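Glucoamylase (Thermoanaerobacterium thermosaccharolyticum, PDB 1LF6) releases beta-D-glucose one unit at a time from the non-reducing ends of alpha-1,4-linked glucans, and probably also hydrolyses isomaltose. Local coordinates at residues A[433-438]-A[502-507]; A[514-519]-A[523-528]; A[446-451]-A[483-488]; A[428-433]-A[479-484]; A[561-566]-A[575-580]. One frame throughout, in Å; residues are numbered along the deposited sequence.

Contact 1 (A[433-438]-A[502-507])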
# COMPACT_ATOMS: atom_id res chain seq x y z
N GLY A 433 11.41 0.07 22.53
CA GLY A 433 10.15 -0.49 22.97
C GLY A 433 9.76 -1.63 22.05
O GLY A 433 9.20 -2.64 22.46
N GLN A 434 10.05 -1.45 20.77
CA GLN A 434 9.77 -2.47 19.78
C GLN A 434 10.67 -2.25 18.56
O GLN A 434 11.05 -1.12 18.25
CB GLN A 434 8.29 -2.44 19.38
CG GLN A 434 7.78 -1.11 18.92
CD GLN A 434 6.26 -1.03 18.91
OE1 GLN A 434 5.68 -0.16 18.27
NE2 GLN A 434 5.61 -1.94 19.63
N GLU A 435 11.05 -3.35 17.91
CA GLU A 435 11.89 -3.30 16.73
C GLU A 435 10.99 -3.01 15.54
O GLU A 435 9.79 -2.79 15.72
CB GLU A 435 12.67 -4.60 16.56
CG GLU A 435 11.93 -5.86 17.01
CD GLU A 435 10.62 -6.08 16.25
OE1 GLU A 435 9.55 -5.73 16.79
OE2 GLU A 435 10.67 -6.60 15.12
N ARG A 436 11.54 -3.02 14.33
CA ARG A 436 10.73 -2.65 13.16
C ARG A 436 9.49 -3.48 12.81
O ARG A 436 8.65 -3.02 12.05
CB ARG A 436 11.63 -2.49 11.94
CG ARG A 436 12.22 -3.74 11.34
CD ARG A 436 13.08 -3.36 10.14
NE ARG A 436 13.55 -4.51 9.37
CZ ARG A 436 14.13 -4.42 8.18
NH1 ARG A 436 14.52 -5.51 7.54
NH2 ARG A 436 14.31 -3.23 7.63
N TRP A 437 9.35 -4.69 13.35
CA TRP A 437 8.17 -5.47 13.05
C TRP A 437 7.06 -5.08 14.04
O TRP A 437 5.94 -5.59 13.98
CB TRP A 437 8.46 -6.97 13.14
CG TRP A 437 9.53 -7.44 12.16
CD1 TRP A 437 10.51 -8.36 12.41
CD2 TRP A 437 9.72 -7.01 10.80
NE1 TRP A 437 11.30 -8.52 11.29
CE2 TRP A 437 10.84 -7.71 10.29
CE3 TRP A 437 9.05 -6.10 9.96
CZ2 TRP A 437 11.31 -7.53 8.98
CZ3 TRP A 437 9.52 -5.92 8.66
CH2 TRP A 437 10.64 -6.64 8.18
N GLU A 438 7.39 -4.15 14.94
CA GLU A 438 6.45 -3.62 15.94
C GLU A 438 5.91 -4.64 16.92
O GLU A 438 4.75 -4.55 17.34
CB GLU A 438 5.28 -2.96 15.22
CG GLU A 438 5.69 -2.11 14.02
CD GLU A 438 4.52 -1.32 13.46
OE1 GLU A 438 3.69 -1.90 12.73
OE2 GLU A 438 4.43 -0.11 13.77
N TYR A 502 24.18 -12.90 15.12
CA TYR A 502 23.38 -11.83 15.71
C TYR A 502 21.99 -12.44 15.85
O TYR A 502 21.52 -13.15 14.95
CB TYR A 502 23.26 -10.62 14.79
CG TYR A 502 24.52 -9.77 14.68
CD1 TYR A 502 25.31 -9.80 13.54
CD2 TYR A 502 24.92 -8.95 15.74
CE1 TYR A 502 26.47 -9.03 13.44
CE2 TYR A 502 26.08 -8.19 15.66
CZ TYR A 502 26.86 -8.23 14.51
OH TYR A 502 28.03 -7.51 14.45
N ILE A 503 21.32 -12.19 16.98
CA ILE A 503 19.98 -12.72 17.16
C ILE A 503 19.00 -11.62 16.79
O ILE A 503 19.39 -10.48 16.57
CB ILE A 503 19.74 -13.19 18.62
CG1 ILE A 503 19.84 -12.02 19.60
CG2 ILE A 503 20.75 -14.27 18.96
CD1 ILE A 503 19.69 -12.44 21.09
N ARG A 504 17.71 -11.96 16.71
CA ARG A 504 16.71 -10.97 16.37
C ARG A 504 16.69 -9.84 17.39
O ARG A 504 16.74 -8.66 17.04
CB ARG A 504 15.32 -11.60 16.31
CG ARG A 504 14.23 -10.58 16.00
CD ARG A 504 12.84 -11.17 16.01
NE ARG A 504 11.82 -10.13 15.88
CZ ARG A 504 10.52 -10.31 16.12
NH1 ARG A 504 9.68 -9.29 15.98
NH2 ARG A 504 10.08 -11.49 16.52
N ILE A 505 16.62 -10.20 18.67
CA ILE A 505 16.59 -9.19 19.71
C ILE A 505 16.91 -9.80 21.08
O ILE A 505 16.46 -10.89 21.41
CB ILE A 505 15.21 -8.48 19.70
CG1 ILE A 505 15.25 -7.22 20.57
CG2 ILE A 505 14.12 -9.45 20.15
CD1 ILE A 505 14.14 -6.24 20.26
N ALA A 506 17.73 -9.08 21.84
CA ALA A 506 18.14 -9.51 23.18
C ALA A 506 17.29 -8.79 24.23
O ALA A 506 17.05 -7.59 24.11
CB ALA A 506 19.62 -9.20 23.39
N GLY A 507 16.86 -9.52 25.25
CA GLY A 507 16.04 -8.92 26.30
C GLY A 507 16.86 -8.36 27.44
O GLY A 507 16.43 -7.43 28.13
O HOH W 1 12.88 -7.78 14.61
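E435 and R504 meet in a buried salt bridge. From CB of the glutamate the chain turns so that CG stands between the backbone N and the carbonyl carbon (chi1 35°), and CG touches CD1 of I505 at 3.9 Å. A second bend, about the CB-CG bond (chi2 59°), sends the carboxylate back over its own turn. There OE2 is gripped from both faces of its plane: the backbone N of W437 donates to it at 2.9 Å from one face, and NH1 of R504 at 3.0 Å from the other. The arginine bond is straight and lies in the guanidinium plane, although that plane stands almost perpendicular to the carboxylate (82°). A bound water adds a third donor, 2.6 Å from E435 OE2, and accepts from R504 NE. The other oxygen, OE1, takes the backbone N of E439, whose own carboxylate is the second partner of R504 NH1.

R504 NH1 also lies at the edge of the W437 indole, 3.8 Å from its CD1, while W437 NE1 bonds to D533. E435 is the likely proton acceptor and E438, the last residue of the type I turn, the likely donor; the grips on OE1 and OE2 probably fix the rotation of the E435 carboxylate. The glutamates lie in the loop between helices 414-428 and 445-464; R504 follows strand 501-502, where Y502 packs on helices 468-489 and 550-562.

Contact 2 (A[514-519]-A[523-528])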
# COMPACT_ATOMS: atom_id res chain seq x y z
N ASP A 514 20.08 -16.98 28.90
CA ASP A 514 18.79 -17.53 28.56
C ASP A 514 17.76 -16.45 28.86
O ASP A 514 17.89 -15.73 29.84
CB ASP A 514 18.52 -18.79 29.40
CG ASP A 514 19.42 -19.95 29.01
OD1 ASP A 514 19.50 -20.93 29.78
OD2 ASP A 514 20.05 -19.89 27.93
N PHE A 515 16.75 -16.33 28.00
CA PHE A 515 15.71 -15.34 28.18
C PHE A 515 14.60 -15.70 27.21
O PHE A 515 14.79 -15.69 25.99
CB PHE A 515 16.27 -13.94 27.89
CG PHE A 515 15.32 -12.82 28.19
CD1 PHE A 515 14.39 -12.40 27.24
CD2 PHE A 515 15.36 -12.16 29.42
CE1 PHE A 515 13.52 -11.35 27.50
CE2 PHE A 515 14.49 -11.11 29.69
CZ PHE A 515 13.57 -10.70 28.73
N MET A 516 13.43 -16.04 27.75
CA MET A 516 12.28 -16.43 26.94
C MET A 516 11.50 -15.23 26.41
O MET A 516 11.23 -14.28 27.15
CB MET A 516 11.34 -17.31 27.76
CG MET A 516 11.97 -18.61 28.24
SD MET A 516 12.49 -19.66 26.86
CE MET A 516 10.94 -20.34 26.35
N ILE A 517 11.15 -15.28 25.13
CA ILE A 517 10.38 -14.20 24.54
C ILE A 517 9.09 -14.75 23.96
O ILE A 517 9.00 -15.94 23.63
CB ILE A 517 11.17 -13.48 23.44
CG1 ILE A 517 11.45 -14.42 22.27
CG2 ILE A 517 12.46 -12.94 24.02
CD1 ILE A 517 12.17 -13.75 21.10
N ASN A 518 8.08 -13.90 23.86
CA ASN A 518 6.79 -14.30 23.34
C ASN A 518 6.61 -13.78 21.93
O ASN A 518 6.58 -12.57 21.70
CB ASN A 518 5.68 -13.76 24.25
CG ASN A 518 5.92 -14.06 25.72
OD1 ASN A 518 6.76 -13.43 26.37
ND2 ASN A 518 5.19 -15.04 26.25
N ILE A 519 6.51 -14.69 20.97
CA ILE A 519 6.35 -14.33 19.58
C ILE A 519 4.91 -13.89 19.34
O ILE A 519 3.97 -14.55 19.77
CB ILE A 519 6.68 -15.51 18.64
CG1 ILE A 519 8.12 -15.98 18.87
CG2 ILE A 519 6.48 -15.09 17.18
CD1 ILE A 519 9.18 -14.93 18.53
N GLY A 523 2.74 -16.93 17.64
CA GLY A 523 3.97 -17.61 17.27
C GLY A 523 4.58 -18.58 18.28
O GLY A 523 5.32 -19.48 17.89
N GLY A 524 4.29 -18.38 19.56
CA GLY A 524 4.84 -19.27 20.58
C GLY A 524 5.87 -18.62 21.49
O GLY A 524 6.14 -17.43 21.41
N VAL A 525 6.44 -19.43 22.38
CA VAL A 525 7.45 -18.95 23.33
C VAL A 525 8.78 -19.64 23.08
O VAL A 525 8.85 -20.87 23.07
CB VAL A 525 7.01 -19.21 24.79
CG1 VAL A 525 8.04 -18.66 25.76
CG2 VAL A 525 5.65 -18.58 25.04
N TYR A 526 9.83 -18.86 22.86
CA TYR A 526 11.16 -19.42 22.61
C TYR A 526 12.25 -18.63 23.31
O TYR A 526 12.01 -17.53 23.81
CB TYR A 526 11.46 -19.43 21.10
CG TYR A 526 10.37 -20.03 20.25
CD1 TYR A 526 9.26 -19.26 19.86
CD2 TYR A 526 10.40 -21.37 19.89
CE1 TYR A 526 8.22 -19.82 19.14
CE2 TYR A 526 9.36 -21.94 19.16
CZ TYR A 526 8.27 -21.17 18.79
OH TYR A 526 7.24 -21.73 18.09
N ASP A 527 13.45 -19.19 23.36
CA ASP A 527 14.59 -18.52 23.95
C ASP A 527 15.10 -17.54 22.89
O ASP A 527 15.10 -17.86 21.70
CB ASP A 527 15.68 -19.52 24.32
CG ASP A 527 16.93 -18.85 24.86
OD1 ASP A 527 17.87 -18.58 24.06
OD2 ASP A 527 16.98 -18.58 26.08
N GLN A 528 15.51 -16.35 23.32
CA GLN A 528 15.99 -15.32 22.41
C GLN A 528 17.03 -15.81 21.41
O GLN A 528 17.07 -15.35 20.27
CB GLN A 528 16.54 -14.11 23.20
CG GLN A 528 17.65 -14.45 24.17
CD GLN A 528 18.22 -13.21 24.85
OE1 GLN A 528 17.56 -12.18 24.97
NE2 GLN A 528 19.46 -13.32 25.32
O HOH W 2 3.69 -15.53 22.57
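The Y526 ring receives CG1 of I519 at its edge, near the ring plane, 3.6 Å from CD1, and stacks with the ring of H578. F515 has CG2 of I517 in plane at its ring edge, while OE1 of Q528, bonded to the backbone N of G507, lies obliquely to that ring and 3.6 Å from F515 CB. The carboxylates of D514 and D527 stand perpendicular to each other.

Strands 516-519 and 524-527 form an antiparallel beta hairpin. I517 and Y526 form a hydrogen-bonded pair, with I517 N to Y526 O at 2.7 Å, and Q528 N to F515 O (2.8 Å) prolongs the ladder. On the face that carries M516, N518, V525 and D527, M516 folds back at chi2 and chi3, bringing CE tightly against V525 CG1 at 3.4 Å.

With CG anti to the backbone N (chi1 176°), D527 sets OD2 to accept from F515 N at 3.0 Å. A leucine at D527 would probably leave F515 N without this acceptor and K529 N without the one it finds in OD1. OD2 of D514 and OD2 of D527 are 3.8 Å apart; their mutual repulsion is likely eased by K529, whose amine pairs with D514.

Contact 3 (A[446-451]-A[483-488])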
# COMPACT_ATOMS: atom_id res chain seq x y z
N ALA A 446 19.14 -4.20 14.14
CA ALA A 446 18.58 -3.29 13.14
C ALA A 446 18.27 -1.95 13.78
O ALA A 446 18.63 -0.90 13.24
CB ALA A 446 17.31 -3.88 12.53
N THR A 447 17.59 -1.97 14.92
CA THR A 447 17.24 -0.72 15.62
C THR A 447 18.50 0.03 16.08
O THR A 447 18.60 1.25 15.89
CB THR A 447 16.36 -1.00 16.84
OG1 THR A 447 15.14 -1.63 16.41
CG2 THR A 447 16.02 0.30 17.56
N MET A 448 19.45 -0.67 16.68
CA MET A 448 20.67 -0.03 17.12
C MET A 448 21.46 0.55 15.94
O MET A 448 22.14 1.57 16.08
CB MET A 448 21.54 -1.00 17.91
CG MET A 448 20.96 -1.35 19.28
SD MET A 448 22.09 -2.34 20.24
CE MET A 448 23.23 -1.09 20.81
N ALA A 449 21.38 -0.11 14.78
CA ALA A 449 22.08 0.38 13.59
C ALA A 449 21.50 1.73 13.22
O ALA A 449 22.23 2.67 12.89
CB ALA A 449 21.92 -0.60 12.43
N ALA A 450 20.17 1.82 13.28
CA ALA A 450 19.47 3.06 12.96
C ALA A 450 19.83 4.15 13.96
O ALA A 450 19.98 5.31 13.58
CB ALA A 450 17.96 2.82 12.97
N GLU A 451 19.95 3.78 15.24
CA GLU A 451 20.28 4.74 16.29
C GLU A 451 21.69 5.30 16.13
O GLU A 451 21.92 6.49 16.37
CB GLU A 451 20.14 4.10 17.68
CG GLU A 451 18.70 3.74 18.05
CD GLU A 451 18.59 3.12 19.43
OE1 GLU A 451 18.38 3.87 20.41
OE2 GLU A 451 18.72 1.88 19.54
N LYS A 483 29.95 0.41 19.57
CA LYS A 483 30.88 -0.56 20.16
C LYS A 483 30.15 -1.61 21.00
O LYS A 483 30.71 -2.66 21.30
CB LYS A 483 31.92 0.16 21.04
CG LYS A 483 33.01 0.93 20.30
CD LYS A 483 33.96 0.01 19.56
CE LYS A 483 35.29 0.69 19.24
NZ LYS A 483 35.18 1.83 18.30
N LEU A 484 28.91 -1.33 21.39
CA LEU A 484 28.14 -2.25 22.21
C LEU A 484 27.20 -3.18 21.44
O LEU A 484 26.70 -4.16 22.00
CB LEU A 484 27.32 -1.47 23.24
CG LEU A 484 28.15 -0.68 24.26
CD1 LEU A 484 27.22 0.06 25.19
CD2 LEU A 484 29.05 -1.64 25.05
N ILE A 485 26.96 -2.88 20.17
CA ILE A 485 26.08 -3.70 19.35
C ILE A 485 26.42 -5.18 19.47
O ILE A 485 25.54 -6.00 19.76
CB ILE A 485 26.16 -3.28 17.85
CG1 ILE A 485 25.50 -1.91 17.67
CG2 ILE A 485 25.47 -4.32 16.97
CD1 ILE A 485 25.58 -1.38 16.25
N ASP A 486 27.69 -5.52 19.28
CA ASP A 486 28.12 -6.91 19.37
C ASP A 486 27.91 -7.51 20.74
O ASP A 486 27.36 -8.60 20.87
CB ASP A 486 29.59 -7.03 18.97
CG ASP A 486 29.82 -6.80 17.49
OD1 ASP A 486 30.97 -6.89 17.04
OD2 ASP A 486 28.82 -6.54 16.78
N ASN A 487 28.33 -6.80 21.78
CA ASN A 487 28.18 -7.34 23.12
C ASN A 487 26.73 -7.48 23.56
O ASN A 487 26.42 -8.30 24.42
CB ASN A 487 28.96 -6.49 24.12
CG ASN A 487 30.41 -6.94 24.24
OD1 ASN A 487 31.02 -7.39 23.27
ND2 ASN A 487 30.98 -6.81 25.44
N LEU A 488 25.83 -6.72 22.95
CA LEU A 488 24.42 -6.81 23.33
C LEU A 488 23.56 -7.71 22.44
O LEU A 488 22.56 -8.24 22.91
CB LEU A 488 23.80 -5.41 23.35
CG LEU A 488 24.26 -4.47 24.47
CD1 LEU A 488 23.69 -3.08 24.25
CD2 LEU A 488 23.81 -5.02 25.81
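Next to the apolar meeting of M448 with I485 and L488, one polar atom is gripped twice: OD2 of D486 pairs with the amine of K545 and accepts a hydrogen bond from the hydroxyl of Y502. This ties segment 483-488 to strand 501-502 and to the loop of K545, while M448 of helix 445-464 meets I485 and L488.

The M448 chain leaves its helix extended as far as SD and then bends (chi3 78°), which places the methyl CE between two branches: I485 CG1 and L488 CD1, each 4.0 Å from it. I485 CG1 is also 4.1 Å from M448 CB, because these two side chains slide past each other in opposite directions; L488 instead crosses the methionine at about a right angle. Helices 445-464 and 468-489 are consecutive in the chain, separated by three residues, and belong to the (alpha/alpha) barrel of family 15 glycosidases, built as a toroid of six helical hairpins. Helix 468-489 is kinked here, where the backbone N of D486 and N487 lack their bonds to the preceding turn; regular bonding is back at L488, whose N reaches L484 O at 2.9 Å. L539 of the short helix 538-541 touches both A449 and I485, closing one side of the interface, and L488 leans on Y443. M448 lies about 9 Å, side chain to side chain, from E435, the likely proton acceptor.

Contact 4 (A[428-433]-A[479-484]). With SO4 (sulfate ion), chain C.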
# COMPACT_ATOMS: atom_id res chain seq x y z
N ILE A 428 16.34 7.63 25.94
CA ILE A 428 15.82 6.27 26.13
C ILE A 428 16.60 5.13 25.49
O ILE A 428 16.47 3.98 25.91
CB ILE A 428 14.36 6.19 25.66
CG1 ILE A 428 14.25 6.64 24.21
CG2 ILE A 428 13.48 7.04 26.56
CD1 ILE A 428 12.85 6.51 23.64
N GLY A 429 17.43 5.43 24.49
CA GLY A 429 18.19 4.38 23.84
C GLY A 429 19.29 3.81 24.72
O GLY A 429 19.51 4.30 25.83
N PRO A 430 20.02 2.78 24.26
CA PRO A 430 19.85 2.15 22.95
C PRO A 430 18.73 1.12 22.87
O PRO A 430 18.39 0.66 21.78
CB PRO A 430 21.22 1.54 22.70
CG PRO A 430 21.63 1.11 24.07
CD PRO A 430 21.25 2.31 24.91
N LYS A 431 18.16 0.74 24.01
CA LYS A 431 17.08 -0.24 24.01
C LYS A 431 15.85 0.38 23.37
O LYS A 431 15.67 1.60 23.41
CB LYS A 431 16.75 -0.72 25.43
CG LYS A 431 15.72 -1.84 25.44
CD LYS A 431 15.94 -2.87 26.54
CE LYS A 431 15.33 -2.46 27.86
NZ LYS A 431 15.26 -3.63 28.79
N THR A 432 15.00 -0.45 22.76
CA THR A 432 13.81 0.06 22.10
C THR A 432 12.54 -0.64 22.61
O THR A 432 12.59 -1.79 23.06
CB THR A 432 13.92 -0.14 20.57
OG1 THR A 432 12.82 0.52 19.91
CG2 THR A 432 13.92 -1.62 20.21
N GLY A 433 11.41 0.07 22.53
CA GLY A 433 10.15 -0.49 22.97
C GLY A 433 9.76 -1.63 22.05
O GLY A 433 9.20 -2.64 22.46
N ASP A 479 29.23 6.39 19.03
CA ASP A 479 30.42 5.55 19.07
C ASP A 479 30.30 4.49 20.17
O ASP A 479 30.69 3.34 19.98
CB ASP A 479 31.67 6.40 19.33
CG ASP A 479 32.04 7.27 18.13
OD1 ASP A 479 33.00 8.05 18.26
OD2 ASP A 479 31.38 7.17 17.07
N ASN A 480 29.76 4.90 21.31
CA ASN A 480 29.58 3.99 22.44
C ASN A 480 28.61 2.87 22.08
O ASN A 480 28.92 1.69 22.24
CB ASN A 480 29.06 4.76 23.66
CG ASN A 480 28.78 3.85 24.85
OD1 ASN A 480 29.67 3.17 25.35
ND2 ASN A 480 27.53 3.84 25.30
N TRP A 481 27.43 3.25 21.59
CA TRP A 481 26.43 2.27 21.21
C TRP A 481 26.93 1.38 20.07
O TRP A 481 26.63 0.19 20.04
CB TRP A 481 25.13 2.97 20.80
CG TRP A 481 24.45 3.70 21.93
CD1 TRP A 481 24.89 3.80 23.22
CD2 TRP A 481 23.23 4.44 21.86
NE1 TRP A 481 24.00 4.55 23.96
CE2 TRP A 481 22.97 4.95 23.15
CE3 TRP A 481 22.31 4.72 20.83
CZ2 TRP A 481 21.85 5.73 23.44
CZ3 TRP A 481 21.19 5.49 21.12
CH2 TRP A 481 20.97 5.98 22.41
N GLN A 482 27.70 1.95 19.16
CA GLN A 482 28.22 1.18 18.04
C GLN A 482 29.15 0.08 18.56
O GLN A 482 29.13 -1.04 18.06
CB GLN A 482 28.98 2.10 17.07
CG GLN A 482 29.26 1.50 15.68
CD GLN A 482 30.49 0.61 15.64
OE1 GLN A 482 31.39 0.72 16.47
NE2 GLN A 482 30.54 -0.28 14.65
N LYS A 483 29.95 0.41 19.57
CA LYS A 483 30.88 -0.56 20.16
C LYS A 483 30.15 -1.61 21.00
O LYS A 483 30.71 -2.66 21.30
CB LYS A 483 31.92 0.16 21.04
CG LYS A 483 33.01 0.93 20.30
CD LYS A 483 33.96 0.01 19.56
CE LYS A 483 35.29 0.69 19.24
NZ LYS A 483 35.18 1.83 18.30
N LEU A 484 28.91 -1.33 21.39
CA LEU A 484 28.14 -2.25 22.21
C LEU A 484 27.20 -3.18 21.44
O LEU A 484 26.70 -4.16 22.00
CB LEU A 484 27.32 -1.47 23.24
CG LEU A 484 28.15 -0.68 24.26
CD1 LEU A 484 27.22 0.06 25.19
CD2 LEU A 484 29.05 -1.64 25.05
S SO4 C . 18.83 -4.64 30.62
O1 SO4 C . 17.81 -4.71 29.55
O2 SO4 C . 18.16 -4.42 31.92
O3 SO4 C . 19.59 -5.90 30.67
O4 SO4 C . 19.76 -3.52 30.35
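The peptide bond joining G429 to P430 is cis, and this part of the loop, starting where helix 414-428 ends, is laid against the indole of W481, with the CA atoms of P430 and W481 6.8 Å apart. The proline ring takes one face of the tryptophan. Its CB sits over the six-membered ring, 3.8 Å from the centroid and 19° off the normal, a CH-pi contact, while CD moves toward the five-membered side and lies 3.6 Å from CE2. G429 continues the contact at the far end of the indole: its carbonyl carbon is 3.4 Å from W481 CZ2 and its CA 3.5 Å from CH2. A glycine suits this place, since a CB here would point into the indole and come only 2.4 Å from CH2.

The indole is put there by its first torsion: CG lies anti to the carbonyl carbon, chi1 -66°, and the ring reaches out from helix 468-489 toward the loop. Replacing W481 with an alanine would probably leave P430 without the face it covers and open a gap between loop and helix.

Just past the proline, K431 swings away to bind a sulfate ion, probably from the crystallisation liquor, through NZ to O1 at 2.9 Å; S509 and Y443 hold the same ion. Helix 445-464 also touches both sides: its E451 and L455 meet W481, and its M448 meets P430. The proline-indole CH-pi contact thus joins the loop after helix 414-428 to helix 468-489, with helix 445-464 packed against both.

Contact 5 (A[561-566]-A[575-580])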
# COMPACT_ATOMS: atom_id res chain seq x y z
N SER A 561 20.14 -20.94 6.48
CA SER A 561 19.89 -22.34 6.83
C SER A 561 18.54 -22.51 7.51
O SER A 561 17.99 -23.60 7.53
CB SER A 561 20.98 -22.86 7.78
OG SER A 561 22.25 -22.80 7.16
N THR A 562 17.99 -21.43 8.05
CA THR A 562 16.73 -21.53 8.76
C THR A 562 15.52 -20.82 8.18
O THR A 562 14.40 -21.31 8.29
CB THR A 562 16.90 -21.05 10.22
OG1 THR A 562 17.18 -19.65 10.23
CG2 THR A 562 18.06 -21.77 10.88
N ILE A 563 15.72 -19.66 7.56
CA ILE A 563 14.58 -18.92 7.04
C ILE A 563 14.69 -18.43 5.60
O ILE A 563 14.06 -17.44 5.22
CB ILE A 563 14.24 -17.72 7.96
CG1 ILE A 563 15.47 -16.83 8.13
CG2 ILE A 563 13.77 -18.24 9.33
CD1 ILE A 563 15.22 -15.59 8.97
N LYS A 564 15.49 -19.12 4.81
CA LYS A 564 15.63 -18.79 3.40
C LYS A 564 14.85 -19.85 2.62
O LYS A 564 14.86 -21.03 2.98
CB LYS A 564 17.09 -18.82 2.95
CG LYS A 564 17.26 -18.58 1.46
CD LYS A 564 18.70 -18.73 0.99
CE LYS A 564 18.78 -18.49 -0.52
NZ LYS A 564 20.14 -18.72 -1.08
N VAL A 565 14.15 -19.43 1.57
CA VAL A 565 13.41 -20.36 0.74
C VAL A 565 13.60 -19.99 -0.73
O VAL A 565 13.39 -18.84 -1.12
CB VAL A 565 11.89 -20.35 1.04
CG1 VAL A 565 11.15 -21.24 0.03
CG2 VAL A 565 11.62 -20.85 2.46
N ASP A 566 14.01 -20.96 -1.54
CA ASP A 566 14.18 -20.75 -2.97
C ASP A 566 12.86 -21.08 -3.66
O ASP A 566 12.55 -22.25 -3.89
CB ASP A 566 15.27 -21.66 -3.54
CG ASP A 566 16.67 -21.12 -3.32
OD1 ASP A 566 16.95 -20.00 -3.81
OD2 ASP A 566 17.48 -21.82 -2.68
N ARG A 575 10.60 -13.13 7.91
CA ARG A 575 11.09 -12.04 8.76
C ARG A 575 11.91 -12.60 9.93
O ARG A 575 12.84 -11.95 10.40
CB ARG A 575 9.91 -11.25 9.34
CG ARG A 575 8.90 -10.78 8.33
CD ARG A 575 7.55 -10.59 9.02
NE ARG A 575 7.37 -9.28 9.59
CZ ARG A 575 6.49 -8.99 10.55
NH1 ARG A 575 6.39 -7.75 11.00
NH2 ARG A 575 5.75 -9.95 11.08
N TYR A 576 11.55 -13.79 10.39
CA TYR A 576 12.25 -14.48 11.49
C TYR A 576 11.57 -15.82 11.72
O TYR A 576 10.43 -16.02 11.29
CB TYR A 576 12.20 -13.63 12.77
CG TYR A 576 10.81 -13.24 13.22
CD1 TYR A 576 10.01 -14.13 13.96
CD2 TYR A 576 10.27 -12.00 12.90
CE1 TYR A 576 8.72 -13.79 14.35
CE2 TYR A 576 8.97 -11.65 13.29
CZ TYR A 576 8.21 -12.55 14.01
OH TYR A 576 6.93 -12.20 14.39
N ASN A 577 12.25 -16.74 12.40
CA ASN A 577 11.66 -18.06 12.65
C ASN A 577 10.41 -17.96 13.52
O ASN A 577 10.38 -17.19 14.48
CB ASN A 577 12.65 -19.00 13.36
CG ASN A 577 14.08 -18.50 13.30
OD1 ASN A 577 14.39 -17.41 13.77
ND2 ASN A 577 14.96 -19.31 12.72
N HIS A 578 9.41 -18.76 13.17
CA HIS A 578 8.15 -18.82 13.91
C HIS A 578 7.24 -17.61 13.75
O HIS A 578 6.32 -17.40 14.55
CB HIS A 578 8.43 -19.08 15.39
CG HIS A 578 9.34 -20.25 15.62
ND1 HIS A 578 9.01 -21.53 15.25
CD2 HIS A 578 10.58 -20.33 16.16
CE1 HIS A 578 10.01 -22.35 15.53
NE2 HIS A 578 10.98 -21.64 16.08
N ASP A 579 7.50 -16.81 12.72
CA ASP A 579 6.68 -15.64 12.46
C ASP A 579 5.26 -16.15 12.19
O ASP A 579 5.08 -17.10 11.43
CB ASP A 579 7.23 -14.89 11.23
CG ASP A 579 6.42 -13.65 10.88
OD1 ASP A 579 5.50 -13.28 11.64
OD2 ASP A 579 6.73 -13.03 9.84
N GLY A 580 4.27 -15.53 12.82
CA GLY A 580 2.91 -15.97 12.61
C GLY A 580 2.03 -15.00 11.84
O GLY A 580 0.86 -15.27 11.62
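I563 and N577 meet at about a right angle, and the isoleucine's rotamer decides how. Its CG1 stands between the backbone N and the carbonyl carbon (chi1 56°), which turns CG2 to N577, 3.7 Å from both its backbone N and its ND2. The CG1 branch runs on extended, so that CD1 comes to 4.1 Å from Y576 CA. N577 itself has an unusual first torsion of -15°, with CG almost eclipsing the backbone N. This strained setting brings the amide nearer the helix end, with ND2 3.6 Å from T562 CB, while OD1 accepts from the backbone N of V532. The hydroxyl OG1 of T562 has its own bond within the helix, to V558 O.

Y576 to D579 form a type II turn, with H578 in a left-handed conformation (phi 72°) at its third position. Y576 points its CB away from I563, and the CB of D579 covers one face of its ring, 3.6 Å above the plane and toward the rim. R575 and D579 form a salt bridge, NH2 to OD1 at 3.4 Å, whose hydrogen bond is weak. The guanidinium of R575 also makes a cation-pi contact with W437, as R504 does with Y576.

I563, just past the end of helix 550-562, thus lays its methyl groups against the turn. The Y576 ring lies toward the active site, about 6 Å from E435, side chain to side chain. Across the segments the contact is van der Waals packing of aliphatic groups on a backbone N and an amide, and OD1 of N577 finds its polar partner outside them.

Overall arrangement
Contacts 1 and 3 are buried; contacts 2, 4 and 5 are only partly so. Contact 1 alone of the five is tied across its segments by a salt bridge, at the likely proton acceptor, whereas contact 3, between barrel helices, is wholly apolar. Contacts 3 and 4 share K483 and L484 of helix 468-489, with centres about 6 Å apart, but contact 4 trades methyl packing for proline on indole nearer the surface. Contact 2 is the one held by a ladder of backbone bonds. Contacts 1, 2 and 5 touch one another near the active site, while contacts 2 and 5 touch neither contact 3 nor contact 4.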